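Heme-binding protein A / AI-2 binding protein A (Helicobacter pylori SS1, PDB 6OFQ) probably serves as the periplasmic substrate-binding protein of an ABC transporter, capturing short peptides such as the bound STSA for uptake into the cell. Local coordinates at residues K514-T519 against N524-V529; T73-E76 against S82-I85; Y459-F464 against H492-Y497. All coordinates share one frame; numbering follows the deposited sequence.

Overall arrangement
From the N terminus, the first contact met is interaction 2, where residues around the start of the interrupted strand 75-85 of the antiparallel five-stranded sheet touch its far end, across the break. Far along the chain, interaction 3 (459-464 with 492-497) closes the helical pair 462-473 and 477-494, where the chain passes from helix 477-494 into strand 497-510 of another sheet. Interaction 1 comes last, closing the loop between the short strands 513-514 and 530-531. The three follow in series, without nesting or crossing. Interactions 1 and 2 approach to about 6 Å between nearest atoms, whereas interactions 1 and 3 have centres about 37 Å apart, on opposite sides of the chain's centre.

Interaction 1 of 3, residues K514-T519 against N524-V529; sequences KGYKTT and NRFFKV
Tyr516 reaches across to Asn524 and gives its phenol hydrogen to the side-chain carbonyl, with OH to OD1 at 2.6 Å. The oxygen sits at the edge of the ring, in its plane, while the hydroxyl lies 26° out of the amide's carbonyl plane. Ring and amide are turned only 25° against each other, close to coplanar. At the near end of the same side chain, Tyr516 CB packs 4.0 Å from Val529 CG2, a methyl that also lies near the plane of the ring at its edge. The tyrosine is thus held at both ends, its root against a valine and its tip on an amide. Its CG stands anti to the backbone N (chi1 -177°), which carries the ring past Val529 so that its hydroxyl reaches Asn524. Phe526 touches the ring more lightly, with CE1 to CE1 at 4.5 Å.

The two segments belong to one long loop joining short strands 513-514 and 530-531, whose backbones pair through Lys514 and Tyr530. Next to that pairing, the chains come close at Gly515: its CA is 3.6 Å from Lys528 O, and the glycine has positive phi. Val529 CA lies 3.2 Å from Lys514 O in a CA-H...O contact.

Further out, a type I turn from Phe526 to Val529, closed by Val529 N to Phe526 O at 3.1 Å, presents Val529 to the tyrosine. Asn60 holds 524-529 through both amide atoms, ND2 donating to Asn524 O and OD1 accepting from Phe526 N. Val507 of strand 497-510 and the loop residue Tyr70 pack against Tyr516, and Phe35 meets the ring of Phe526.

Interaction 2 of 3, residues T73-E76 against S82-I85; sequences TEIE and SWDI
The backbones of 73-76 and 82-85 stay well apart, the nearest alpha carbons being those of Glu76 and Ser82 at 9.1 Å, and no hydrogen bond passes between the two segments. Side chains bridge the gap instead. Ile75 and Trp83 both direct their beta carbons toward the opposite segment, and the branch methyl of the isoleucine, CG2, lies 4.2 Å from CZ2 on the six-membered ring of the indole. The methyl comes in obliquely to the ring system. Trp83 also brings CH2 to 4.2 Å from the backbone C of Glu76, which lies at the ring edge near its plane. With chi1 at 49°, CG of Trp83 is held between the backbone N and carbonyl carbon, and the long indole extends out to the other segment. The carboxylate of Glu76 takes no part: its side chain starts away from 82-85, and OE2 accepts a hydrogen bond from Gln67 NE2.

Leu176 of helix 175-178 and Val66 of strand 66-68 touch both Ile75 and Trp83, joining them in one apolar cluster, and Phe94 meets the indole with its ring plane about 40° away. Both segments contribute to one interrupted strand, 75-85: Glu76 pairs with Gln67 at one end, while Ser82 and Asp84 pair with strand 91-96 at the other, making it the shared strand of two consecutive beta hairpins in an antiparallel sheet.

Interaction 3 of 3, residues Y459-F464 against H492-Y497; sequences YKSDAF and HKDAPY
Tyr459 meets Pro496 with one ring face and Asp494 with its hydroxyl. The setting is a helical hairpin, 462-473 followed by 477-494: the residues leading into its first helix meet those at the end of its second.

The tight part is apolar. Pro496 CG sits over one face of the Tyr459 ring, 3.8 Å from the centroid and 15° off the normal, a CH-pi contact displaced toward the ring's rim. Pro496 CB adds a 3.5 Å approach to Tyr459 CD1. Tyr459 CE2 in turn lies over a face of the Phe464 ring, and Trp443 of helix 436-443 packs against Tyr459, Phe464 and Pro496 alike. An extended first torsion carries the Tyr459 ring away from its own backbone nitrogen and up against the proline. Pro496 follows Ala495, which leaves the helix with positive phi.

At the tyrosine's outer end the contact becomes polar and more open. Its OH donates to Asp494 OD2 at 2.6 Å, OD2 accepting with its anti lone pair, the one away from the other oxygen; the carboxylate is turned 67° from the ring plane. Ser461 stays 4.1 Å from that carboxylate, OG to OD2, and is joined to it by a water. Ser461 is also the N-cap of helix 462-473, its OG accepting from Phe464 N, so one hydroxyl serves both the helix start and the water bridge. The other carboxylate oxygen takes a salt bridge from Lys493, NZ to OD1 at 2.7 Å, on the syn side but 33° out of plane. These partners probably favour the ionised carboxylate. The bridging water donates to Asp494 OD2 at 2.6 Å and lies 2.7 Å from Ser461 OG.

Interaction 1 of 3, residues K514-T519 against N524-V529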
ATOM      1  N   LYS A 514     -16.567 -16.255   5.913  1.00  6.19           N
ATOM      2  CA  LYS A 514     -16.651 -16.467   4.474  1.00  6.45           C
ATOM      3  C   LYS A 514     -16.604 -15.146   3.747  1.00  6.14           C
ATOM      4  O   LYS A 514     -16.891 -14.094   4.321  1.00  6.73           O
ATOM      5  CB  LYS A 514     -18.012 -17.046   4.122  1.00  7.61           C
ATOM      6  CG  LYS A 514     -18.344 -18.361   4.801  1.00 10.61           C
ATOM      7  CD  LYS A 514     -17.338 -19.418   4.476  1.00 12.92           C
ATOM      8  CE  LYS A 514     -17.775 -20.715   5.153  1.00 18.54           C
ATOM      9  NZ  LYS A 514     -16.954 -21.802   4.568  1.00 24.11           N
ATOM     10  N   GLY A 515     -16.211 -15.224   2.465  1.00  5.52           N
ATOM     11  CA  GLY A 515     -16.291 -14.048   1.621  1.00  5.88           C
ATOM     12  C   GLY A 515     -15.036 -13.212   1.552  1.00  6.04           C
ATOM     13  O   GLY A 515     -14.964 -12.320   0.678  1.00  6.51           O
ATOM     14  N   TYR A 516     -14.137 -13.386   2.501  1.00  5.59           N
ATOM     15  CA  TYR A 516     -12.878 -12.662   2.419  1.00  5.22           C
ATOM     16  C   TYR A 516     -12.090 -13.216   1.236  1.00  5.06           C
ATOM     17  O   TYR A 516     -12.091 -14.427   1.022  1.00  5.36           O
ATOM     18  CB  TYR A 516     -12.084 -12.822   3.703  1.00  5.59           C
ATOM     19  CG  TYR A 516     -10.780 -12.047   3.760  1.00  5.23           C
ATOM     20  CD1 TYR A 516     -10.783 -10.702   4.121  1.00  5.62           C
ATOM     21  CD2 TYR A 516      -9.581 -12.622   3.391  1.00  5.32           C
ATOM     22  CE1 TYR A 516      -9.611  -9.990   4.240  1.00  5.38           C
ATOM     23  CE2 TYR A 516      -8.399 -11.918   3.497  1.00  6.12           C
ATOM     24  CZ  TYR A 516      -8.440 -10.591   3.855  1.00  5.82           C
ATOM     25  OH  TYR A 516      -7.263  -9.840   3.945  1.00  7.49           O
ATOM     26  N   LYS A 517     -11.339 -12.341   0.586  1.00  4.65           N
ATOM     27  CA  LYS A 517     -10.526 -12.773  -0.569  1.00  4.95           C
ATOM     28  C   LYS A 517      -9.122 -12.213  -0.392  1.00  4.89           C
ATOM     29  O   LYS A 517      -8.929 -11.036  -0.139  1.00  5.84           O
ATOM     30  CB  LYS A 517     -11.196 -12.350  -1.874  1.00  6.80           C
ATOM     31  CG  LYS A 517     -12.357 -13.258  -2.256  1.00  9.10           C
ATOM     32  CD  LYS A 517     -13.076 -12.913  -3.530  1.00 12.41           C
ATOM     33  CE  LYS A 517     -14.141 -13.948  -3.851  1.00 16.19           C
ATOM     34  NZ  LYS A 517     -14.894 -14.563  -2.740  1.00 22.63           N
ATOM     35  N   THR A 518      -8.121 -13.070  -0.614  1.00  4.72           N
ATOM     36  CA  THR A 518      -6.735 -12.633  -0.575  1.00  4.73           C
ATOM     37  C   THR A 518      -6.281 -12.053  -1.964  1.00  5.14           C
ATOM     38  O   THR A 518      -5.220 -11.464  -2.055  1.00  5.96           O
ATOM     39  CB  THR A 518      -5.736 -13.770  -0.225  1.00  5.33           C
ATOM     40  OG1 THR A 518      -5.897 -14.807  -1.214  1.00  5.88           O
ATOM     41  CG2 THR A 518      -5.957 -14.250   1.186  1.00  5.81           C
ATOM     42  N   THR A 519      -7.079 -12.300  -2.988  1.00  4.67           N
ATOM     43  CA  THR A 519      -6.791 -11.904  -4.373  1.00  4.97           C
ATOM     44  C   THR A 519      -7.216 -10.469  -4.642  1.00  4.84           C
ATOM     45  O   THR A 519      -8.070  -9.904  -3.975  1.00  4.86           O
ATOM     46  CB  THR A 519      -7.492 -12.856  -5.348  1.00  5.19           C
ATOM     47  OG1 THR A 519      -8.902 -12.897  -5.118  1.00  6.16           O
ATOM     48  CG2 THR A 519      -6.877 -14.288  -5.200  1.00  5.28           C
ATOM     49  N   ASN A 524      -8.762  -5.654   2.210  1.00  3.95           N
ATOM     50  CA  ASN A 524      -9.314  -5.507   3.562  1.00  4.24           C
ATOM     51  C   ASN A 524     -10.541  -4.662   3.664  1.00  4.77           C
ATOM     52  O   ASN A 524     -10.843  -4.100   4.715  1.00  4.72           O
ATOM     53  CB  ASN A 524      -8.225  -5.091   4.546  1.00  4.69           C
ATOM     54  CG  ASN A 524      -7.153  -6.168   4.653  1.00  4.59           C
ATOM     55  OD1 ASN A 524      -7.454  -7.347   4.804  1.00  5.69           O
ATOM     56  ND2 ASN A 524      -5.890  -5.773   4.484  1.00  5.65           N
ATOM     57  N   ARG A 525     -11.280  -4.575   2.561  1.00  4.92           N
ATOM     58  CA  ARG A 525     -12.676  -4.136   2.585  1.00  5.74           C
ATOM     59  C   ARG A 525     -13.509  -5.325   3.048  1.00  5.44           C
ATOM     60  O   ARG A 525     -13.298  -6.464   2.585  1.00  6.70           O
ATOM     61  CB  ARG A 525     -13.109  -3.745   1.179  1.00  5.51           C
ATOM     62  CG  ARG A 525     -12.476  -2.430   0.770  1.00  6.00           C
ATOM     63  CD  ARG A 525     -12.753  -2.091  -0.679  1.00  5.80           C
ATOM     64  NE  ARG A 525     -12.108  -3.045  -1.574  1.00  5.70           N
ATOM     65  CZ  ARG A 525     -12.457  -3.236  -2.813  1.00  5.14           C
ATOM     66  NH1 ARG A 525     -13.495  -2.620  -3.334  1.00  5.18           N
ATOM     67  NH2 ARG A 525     -11.727  -4.062  -3.549  1.00  4.77           N
ATOM     68  N   PHE A 526     -14.393  -5.113   4.027  1.00  4.84           N
ATOM     69  CA  PHE A 526     -15.142  -6.200   4.656  1.00  4.99           C
ATOM     70  C   PHE A 526     -16.571  -6.299   4.180  1.00  5.10           C
ATOM     71  O   PHE A 526     -17.312  -7.099   4.712  1.00  5.07           O
ATOM     72  CB  PHE A 526     -15.116  -6.030   6.198  1.00  5.14           C
ATOM     73  CG  PHE A 526     -13.722  -6.005   6.751  1.00  5.82           C
ATOM     74  CD1 PHE A 526     -12.833  -7.066   6.561  1.00  6.61           C
ATOM     75  CD2 PHE A 526     -13.268  -4.901   7.433  1.00  6.11           C
ATOM     76  CE1 PHE A 526     -11.503  -7.003   6.957  1.00  6.83           C
ATOM     77  CE2 PHE A 526     -11.957  -4.867   7.903  1.00  6.21           C
ATOM     78  CZ  PHE A 526     -11.083  -5.914   7.687  1.00  6.53           C
ATOM     79  N   PHE A 527     -17.036  -5.487   3.227  1.00  4.60           N
ATOM     80  CA  PHE A 527     -18.419  -5.506   2.781  1.00  5.24           C
ATOM     81  C   PHE A 527     -18.939  -6.831   2.268  1.00  5.06           C
ATOM     82  O   PHE A 527     -20.164  -7.002   2.284  1.00  6.24           O
ATOM     83  CB  PHE A 527     -18.755  -4.303   1.881  1.00  5.05           C
ATOM     84  CG  PHE A 527     -18.046  -4.166   0.540  1.00  5.47           C
ATOM     85  CD1 PHE A 527     -16.843  -4.773   0.162  1.00  5.43           C
ATOM     86  CD2 PHE A 527     -18.599  -3.269  -0.344  1.00  5.59           C
ATOM     87  CE1 PHE A 527     -16.229  -4.516  -1.079  1.00  5.14           C
ATOM     88  CE2 PHE A 527     -17.997  -2.975  -1.555  1.00  5.59           C
ATOM     89  CZ  PHE A 527     -16.823  -3.604  -1.934  1.00  5.64           C
ATOM     90  N   LYS A 528     -18.081  -7.722   1.758  1.00  5.56           N
ATOM     91  CA  LYS A 528     -18.515  -9.030   1.208  1.00  5.70           C
ATOM     92  C   LYS A 528     -18.316 -10.144   2.207  1.00  5.45           C
ATOM     93  O   LYS A 528     -18.639 -11.286   1.944  1.00  5.58           O
ATOM     94  CB  LYS A 528     -17.822  -9.378  -0.114  1.00  5.36           C
ATOM     95  CG  LYS A 528     -17.784  -8.251  -1.123  1.00  5.85           C
ATOM     96  CD  LYS A 528     -19.179  -7.708  -1.431  1.00  5.75           C
ATOM     97  CE  LYS A 528     -19.111  -6.572  -2.448  1.00  6.32           C
ATOM     98  NZ  LYS A 528     -20.424  -5.967  -2.724  1.00  7.05           N
ATOM     99  N   VAL A 529     -17.753  -9.834   3.391  1.00  5.48           N
ATOM    100  CA  VAL A 529     -17.452 -10.902   4.375  1.00  5.57           C
ATOM    101  C   VAL A 529     -18.714 -11.222   5.170  1.00  6.09           C
ATOM    102  O   VAL A 529     -19.471 -10.318   5.522  1.00  6.79           O
ATOM    103  CB  VAL A 529     -16.321 -10.448   5.331  1.00  5.80           C
ATOM    104  CG1 VAL A 529     -16.018 -11.524   6.375  1.00  5.83           C
ATOM    105  CG2 VAL A 529     -15.084 -10.252   4.474  1.00  6.45           C
TER

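Interaction 2 of 3, residues T73-E76 against S82-I85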
ATOM      1  N   THR A  73      -8.651  -7.088  -9.614  1.00  5.54           N
ATOM      2  CA  THR A  73      -8.007  -5.829  -9.994  1.00  5.94           C
ATOM      3  C   THR A  73      -8.775  -5.084 -11.084  1.00  5.51           C
ATOM      4  O   THR A  73      -8.228  -4.193 -11.728  1.00  6.70           O
ATOM      5  CB  THR A  73      -6.550  -6.070 -10.425  1.00  6.68           C
ATOM      6  OG1 THR A  73      -6.548  -6.789 -11.653  1.00  7.78           O
ATOM      7  CG2 THR A  73      -5.793  -6.862  -9.321  1.00  7.48           C
ATOM      8  N   GLU A  74     -10.051  -5.423 -11.239  1.00  5.19           N
ATOM      9  CA  GLU A  74     -10.903  -4.848 -12.268  1.00  6.12           C
ATOM     10  C   GLU A  74     -11.608  -3.591 -11.814  1.00  5.38           C
ATOM     11  O   GLU A  74     -12.267  -3.563 -10.760  1.00  5.26           O
ATOM     12  CB  GLU A  74     -11.995  -5.884 -12.631  1.00  7.80           C
ATOM     13  CG  GLU A  74     -11.496  -7.197 -13.217  1.00 12.06           C
ATOM     14  CD  GLU A  74     -12.567  -8.290 -13.278  1.00 17.26           C
ATOM     15  OE1 GLU A  74     -13.790  -8.050 -13.110  1.00 20.50           O
ATOM     16  OE2 GLU A  74     -12.107  -9.393 -13.606  1.00 26.30           O
ATOM     17  N   ILE A  75     -11.559  -2.518 -12.592  1.00  4.99           N
ATOM     18  CA  ILE A  75     -12.210  -1.245 -12.326  1.00  5.30           C
ATOM     19  C   ILE A  75     -13.707  -1.384 -12.512  1.00  5.26           C
ATOM     20  O   ILE A  75     -14.157  -1.954 -13.520  1.00  7.16           O
ATOM     21  CB  ILE A  75     -11.622  -0.136 -13.188  1.00  5.74           C
ATOM     22  CG1 ILE A  75     -10.121   0.025 -12.917  1.00  6.18           C
ATOM     23  CG2 ILE A  75     -12.407   1.162 -13.049  1.00  5.72           C
ATOM     24  CD1 ILE A  75      -9.438   0.925 -13.911  1.00  6.76           C
ATOM     25  N   GLU A  76     -14.486  -0.829 -11.591  1.00  4.79           N
ATOM     26  CA  GLU A  76     -15.943  -0.785 -11.752  1.00  4.99           C
ATOM     27  C   GLU A  76     -16.421   0.553 -11.186  1.00  5.07           C
ATOM     28  O   GLU A  76     -15.674   1.273 -10.494  1.00  4.58           O
ATOM     29  CB  GLU A  76     -16.644  -1.958 -11.050  1.00  5.49           C
ATOM     30  CG  GLU A  76     -16.498  -1.906  -9.521  1.00  5.87           C
ATOM     31  CD  GLU A  76     -17.094  -3.095  -8.793  1.00  5.95           C
ATOM     32  OE1 GLU A  76     -17.657  -3.958  -9.509  1.00  8.03           O
ATOM     33  OE2 GLU A  76     -17.063  -3.100  -7.530  1.00  6.47           O
ATOM     34  N   SER A  82     -20.608   6.581 -14.330  1.00  6.16           N
ATOM     35  CA  SER A  82     -20.066   6.366 -15.682  1.00  6.00           C
ATOM     36  C   SER A  82     -19.066   7.473 -16.006  1.00  6.30           C
ATOM     37  O   SER A  82     -18.902   8.450 -15.262  1.00  6.49           O
ATOM     38  CB  SER A  82     -21.203   6.365 -16.707  1.00  6.77           C
ATOM     39  OG  SER A  82     -21.676   7.664 -16.851  1.00  7.99           O
ATOM     40  N   TRP A  83     -18.361   7.248 -17.124  1.00  5.91           N
ATOM     41  CA  TRP A  83     -17.338   8.225 -17.469  1.00  6.05           C
ATOM     42  C   TRP A  83     -17.032   8.072 -18.943  1.00  6.12           C
ATOM     43  O   TRP A  83     -17.305   7.045 -19.555  1.00  7.04           O
ATOM     44  CB  TRP A  83     -16.037   8.068 -16.659  1.00  6.12           C
ATOM     45  CG  TRP A  83     -15.492   6.675 -16.607  1.00  5.86           C
ATOM     46  CD1 TRP A  83     -14.586   6.116 -17.468  1.00  6.08           C
ATOM     47  CD2 TRP A  83     -15.817   5.650 -15.664  1.00  6.72           C
ATOM     48  NE1 TRP A  83     -14.339   4.817 -17.122  1.00  6.64           N
ATOM     49  CE2 TRP A  83     -15.071   4.521 -16.008  1.00  6.96           C
ATOM     50  CE3 TRP A  83     -16.654   5.607 -14.554  1.00  7.11           C
ATOM     51  CZ2 TRP A  83     -15.179   3.323 -15.329  1.00  6.77           C
ATOM     52  CZ3 TRP A  83     -16.751   4.424 -13.892  1.00  7.16           C
ATOM     53  CH2 TRP A  83     -16.037   3.310 -14.277  1.00  6.82           C
ATOM     54  N   ASP A  84     -16.520   9.171 -19.474  1.00  6.91           N
ATOM     55  CA  ASP A  84     -16.059   9.195 -20.861  1.00  8.94           C
ATOM     56  C   ASP A  84     -14.647   9.701 -20.916  1.00  8.04           C
ATOM     57  O   ASP A  84     -14.314  10.709 -20.244  1.00  9.16           O
ATOM     58  CB  ASP A  84     -16.996  10.113 -21.648  1.00 11.68           C
ATOM     59  CG  ASP A  84     -18.487   9.709 -21.494  1.00 15.98           C
ATOM     60  OD1 ASP A  84     -18.859   8.790 -22.251  1.00 19.48           O
ATOM     61  OD2 ASP A  84     -19.234  10.403 -20.769  1.00 21.26           O
ATOM     62  N   ILE A  85     -13.803   9.127 -21.773  1.00  6.02           N
ATOM     63  CA  ILE A  85     -12.412   9.491 -21.883  1.00  5.91           C
ATOM     64  C   ILE A  85     -12.158   9.854 -23.334  1.00  5.04           C
ATOM     65  O   ILE A  85     -12.544   9.085 -24.229  1.00  6.81           O
ATOM     66  CB  ILE A  85     -11.478   8.303 -21.521  1.00  6.08           C
ATOM     67  CG1 ILE A  85     -11.814   7.773 -20.118  1.00  7.09           C
ATOM     68  CG2 ILE A  85     -10.079   8.861 -21.491  1.00  6.13           C
ATOM     69  CD1 ILE A  85     -11.119   6.500 -19.694  1.00  8.39           C
TER

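Interaction 3 of 3, residues Y459-F464 against H492-Y497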
ATOM      1  N   TYR A 459      16.611   6.194  -5.453  1.00  5.40           N
ATOM      2  CA  TYR A 459      17.129   5.831  -6.756  1.00  5.32           C
ATOM      3  C   TYR A 459      16.808   6.906  -7.784  1.00  6.04           C
ATOM      4  O   TYR A 459      15.630   7.183  -8.002  1.00  5.31           O
ATOM      5  CB  TYR A 459      16.533   4.495  -7.184  1.00  5.38           C
ATOM      6  CG  TYR A 459      16.972   3.932  -8.499  1.00  4.71           C
ATOM      7  CD1 TYR A 459      18.297   3.857  -8.884  1.00  4.63           C
ATOM      8  CD2 TYR A 459      16.027   3.479  -9.417  1.00  4.41           C
ATOM      9  CE1 TYR A 459      18.685   3.385 -10.133  1.00  4.76           C
ATOM     10  CE2 TYR A 459      16.417   2.973 -10.632  1.00  4.96           C
ATOM     11  CZ  TYR A 459      17.737   2.864 -11.010  1.00  4.52           C
ATOM     12  OH  TYR A 459      18.009   2.327 -12.233  1.00  5.66           O
ATOM     13  N   LYS A 460      17.840   7.455  -8.392  1.00  6.97           N
ATOM     14  CA  LYS A 460      17.677   8.532  -9.375  1.00  6.96           C
ATOM     15  C   LYS A 460      18.404   8.166 -10.663  1.00  8.02           C
ATOM     16  O   LYS A 460      19.611   8.312 -10.774  1.00 11.85           O
ATOM     17  CB  LYS A 460      18.277   9.813  -8.792  1.00  7.75           C
ATOM     18  CG  LYS A 460      17.544  10.305  -7.570  1.00  9.31           C
ATOM     19  CD  LYS A 460      18.121  11.584  -6.969  1.00 11.02           C
ATOM     20  CE  LYS A 460      18.154  12.678  -8.013  1.00 16.46           C
ATOM     21  NZ  LYS A 460      18.591  13.842  -7.193  1.00 21.38           N
ATOM     22  N   SER A 461      17.653   7.637 -11.620  1.00  7.23           N
ATOM     23  CA  SER A 461      18.192   7.283 -12.909  1.00  7.34           C
ATOM     24  C   SER A 461      17.289   7.944 -13.944  1.00  7.23           C
ATOM     25  O   SER A 461      16.090   7.633 -14.050  1.00  6.04           O
ATOM     26  CB  SER A 461      18.189   5.779 -13.157  1.00  7.46           C
ATOM     27  OG  SER A 461      18.357   5.476 -14.543  1.00  7.20           O
ATOM     28  N   ASP A 462      17.900   8.795 -14.776  1.00  9.34           N
ATOM     29  CA  ASP A 462      17.180   9.376 -15.899  1.00 10.46           C
ATOM     30  C   ASP A 462      16.758   8.364 -16.957  1.00  9.16           C
ATOM     31  O   ASP A 462      15.623   8.358 -17.463  1.00  8.57           O
ATOM     32  CB  ASP A 462      17.988  10.444 -16.634  1.00 13.62           C
ATOM     33  CG  ASP A 462      17.974  11.755 -15.890  1.00 18.85           C
ATOM     34  OD1 ASP A 462      16.888  12.139 -15.378  1.00 18.95           O
ATOM     35  OD2 ASP A 462      19.096  12.305 -15.900  1.00 20.54           O
ATOM     36  N   ALA A 463      17.643   7.432 -17.284  1.00  7.67           N
ATOM     37  CA  ALA A 463      17.337   6.445 -18.292  1.00  8.95           C
ATOM     38  C   ALA A 463      16.134   5.574 -17.870  1.00  7.97           C
ATOM     39  O   ALA A 463      15.213   5.254 -18.640  1.00  8.87           O
ATOM     40  CB  ALA A 463      18.594   5.620 -18.587  1.00 10.44           C
ATOM     41  N   PHE A 464      16.085   5.202 -16.584  1.00  7.39           N
ATOM     42  CA  PHE A 464      15.024   4.353 -16.052  1.00  6.75           C
ATOM     43  C   PHE A 464      13.764   5.204 -16.033  1.00  5.54           C
ATOM     44  O   PHE A 464      12.687   4.773 -16.536  1.00  5.38           O
ATOM     45  CB  PHE A 464      15.383   3.928 -14.642  1.00  6.41           C
ATOM     46  CG  PHE A 464      14.329   3.192 -13.891  1.00  5.41           C
ATOM     47  CD1 PHE A 464      14.154   1.836 -14.138  1.00  5.53           C
ATOM     48  CD2 PHE A 464      13.575   3.824 -12.930  1.00  5.74           C
ATOM     49  CE1 PHE A 464      13.199   1.143 -13.441  1.00  5.55           C
ATOM     50  CE2 PHE A 464      12.680   3.127 -12.162  1.00  5.77           C
ATOM     51  CZ  PHE A 464      12.487   1.795 -12.455  1.00  5.47           C
ATOM     52  N   HIS A 492      17.771  -3.537 -12.636  1.00  5.23           N
ATOM     53  CA  HIS A 492      18.589  -4.701 -12.326  1.00  5.78           C
ATOM     54  C   HIS A 492      20.089  -4.432 -12.418  1.00  6.24           C
ATOM     55  O   HIS A 492      20.876  -4.771 -11.524  1.00  6.90           O
ATOM     56  CB  HIS A 492      18.221  -5.877 -13.186  1.00  6.00           C
ATOM     57  CG  HIS A 492      19.041  -7.097 -12.936  1.00  7.44           C
ATOM     58  ND1 HIS A 492      18.833  -7.966 -11.883  1.00  7.85           N
ATOM     59  CD2 HIS A 492      20.046  -7.615 -13.669  1.00  9.40           C
ATOM     60  CE1 HIS A 492      19.663  -8.983 -12.006  1.00  8.83           C
ATOM     61  NE2 HIS A 492      20.368  -8.827 -13.109  1.00  9.69           N
ATOM     62  N   LYS A 493      20.475  -3.813 -13.535  1.00  6.85           N
ATOM     63  CA  LYS A 493      21.881  -3.423 -13.671  1.00  8.50           C
ATOM     64  C   LYS A 493      22.401  -2.482 -12.630  1.00  7.48           C
ATOM     65  O   LYS A 493      23.540  -2.636 -12.147  1.00  8.55           O
ATOM     66  CB  LYS A 493      22.079  -2.828 -15.089  1.00 11.48           C
ATOM     67  CG  LYS A 493      23.409  -2.147 -15.371  1.00 15.14           C
ATOM     68  CD  LYS A 493      23.363  -1.130 -16.514  1.00 22.55           C
ATOM     69  CE  LYS A 493      22.565   0.156 -16.260  1.00 18.61           C
ATOM     70  NZ  LYS A 493      23.119   1.441 -15.717  1.00 20.98           N
ATOM     71  N   ASP A 494      21.578  -1.521 -12.231  1.00  6.37           N
ATOM     72  CA  ASP A 494      21.999  -0.564 -11.230  1.00  6.46           C
ATOM     73  C   ASP A 494      21.931  -1.063  -9.770  1.00  6.12           C
ATOM     74  O   ASP A 494      22.598  -0.512  -8.895  1.00  6.36           O
ATOM     75  CB  ASP A 494      21.181   0.751 -11.314  1.00  6.93           C
ATOM     76  CG  ASP A 494      21.398   1.544 -12.561  1.00  8.29           C
ATOM     77  OD1 ASP A 494      22.510   1.426 -13.109  1.00 10.43           O
ATOM     78  OD2 ASP A 494      20.547   2.386 -12.905  1.00  7.93           O
ATOM     79  N   ALA A 495      21.160  -2.092  -9.551  1.00  5.68           N
ATOM     80  CA  ALA A 495      21.039  -2.700  -8.220  1.00  6.30           C
ATOM     81  C   ALA A 495      20.899  -1.740  -7.062  1.00  5.93           C
ATOM     82  O   ALA A 495      21.678  -1.788  -6.091  1.00  6.29           O
ATOM     83  CB  ALA A 495      22.223  -3.667  -7.991  1.00  6.80           C
ATOM     84  N   PRO A 496      19.959  -0.796  -7.118  1.00  5.73           N
ATOM     85  CA  PRO A 496      19.797   0.165  -6.032  1.00  5.81           C
ATOM     86  C   PRO A 496      19.112  -0.396  -4.812  1.00  6.42           C
ATOM     87  O   PRO A 496      18.577   0.387  -4.021  1.00  8.50           O
ATOM     88  CB  PRO A 496      18.955   1.254  -6.677  1.00  5.49           C
ATOM     89  CG  PRO A 496      18.054   0.431  -7.521  1.00  5.57           C
ATOM     90  CD  PRO A 496      18.970  -0.554  -8.177  1.00  5.10           C
ATOM     91  N   TYR A 497      19.158  -1.710  -4.608  1.00  5.46           N
ATOM     92  CA  TYR A 497      18.386  -2.374  -3.577  1.00  5.68           C
ATOM     93  C   TYR A 497      18.798  -3.842  -3.531  1.00  5.39           C
ATOM     94  O   TYR A 497      19.579  -4.260  -4.385  1.00  5.47           O
ATOM     95  CB  TYR A 497      16.881  -2.293  -3.834  1.00  6.65           C
ATOM     96  CG  TYR A 497      16.229  -3.116  -4.884  1.00  7.84           C
ATOM     97  CD1 TYR A 497      16.589  -3.028  -6.212  1.00  9.13           C
ATOM     98  CD2 TYR A 497      15.126  -3.859  -4.529  1.00 10.88           C
ATOM     99  CE1 TYR A 497      15.887  -3.727  -7.214  1.00 10.29           C
ATOM    100  CE2 TYR A 497      14.465  -4.606  -5.473  1.00 10.56           C
ATOM    101  CZ  TYR A 497      14.778  -4.438  -6.800  1.00  9.34           C
ATOM    102  OH  TYR A 497      14.104  -5.212  -7.724  1.00 10.89           O
TER
HETATM  103  O   HOH W   1      20.666   4.203 -14.811  1.00  9.96           O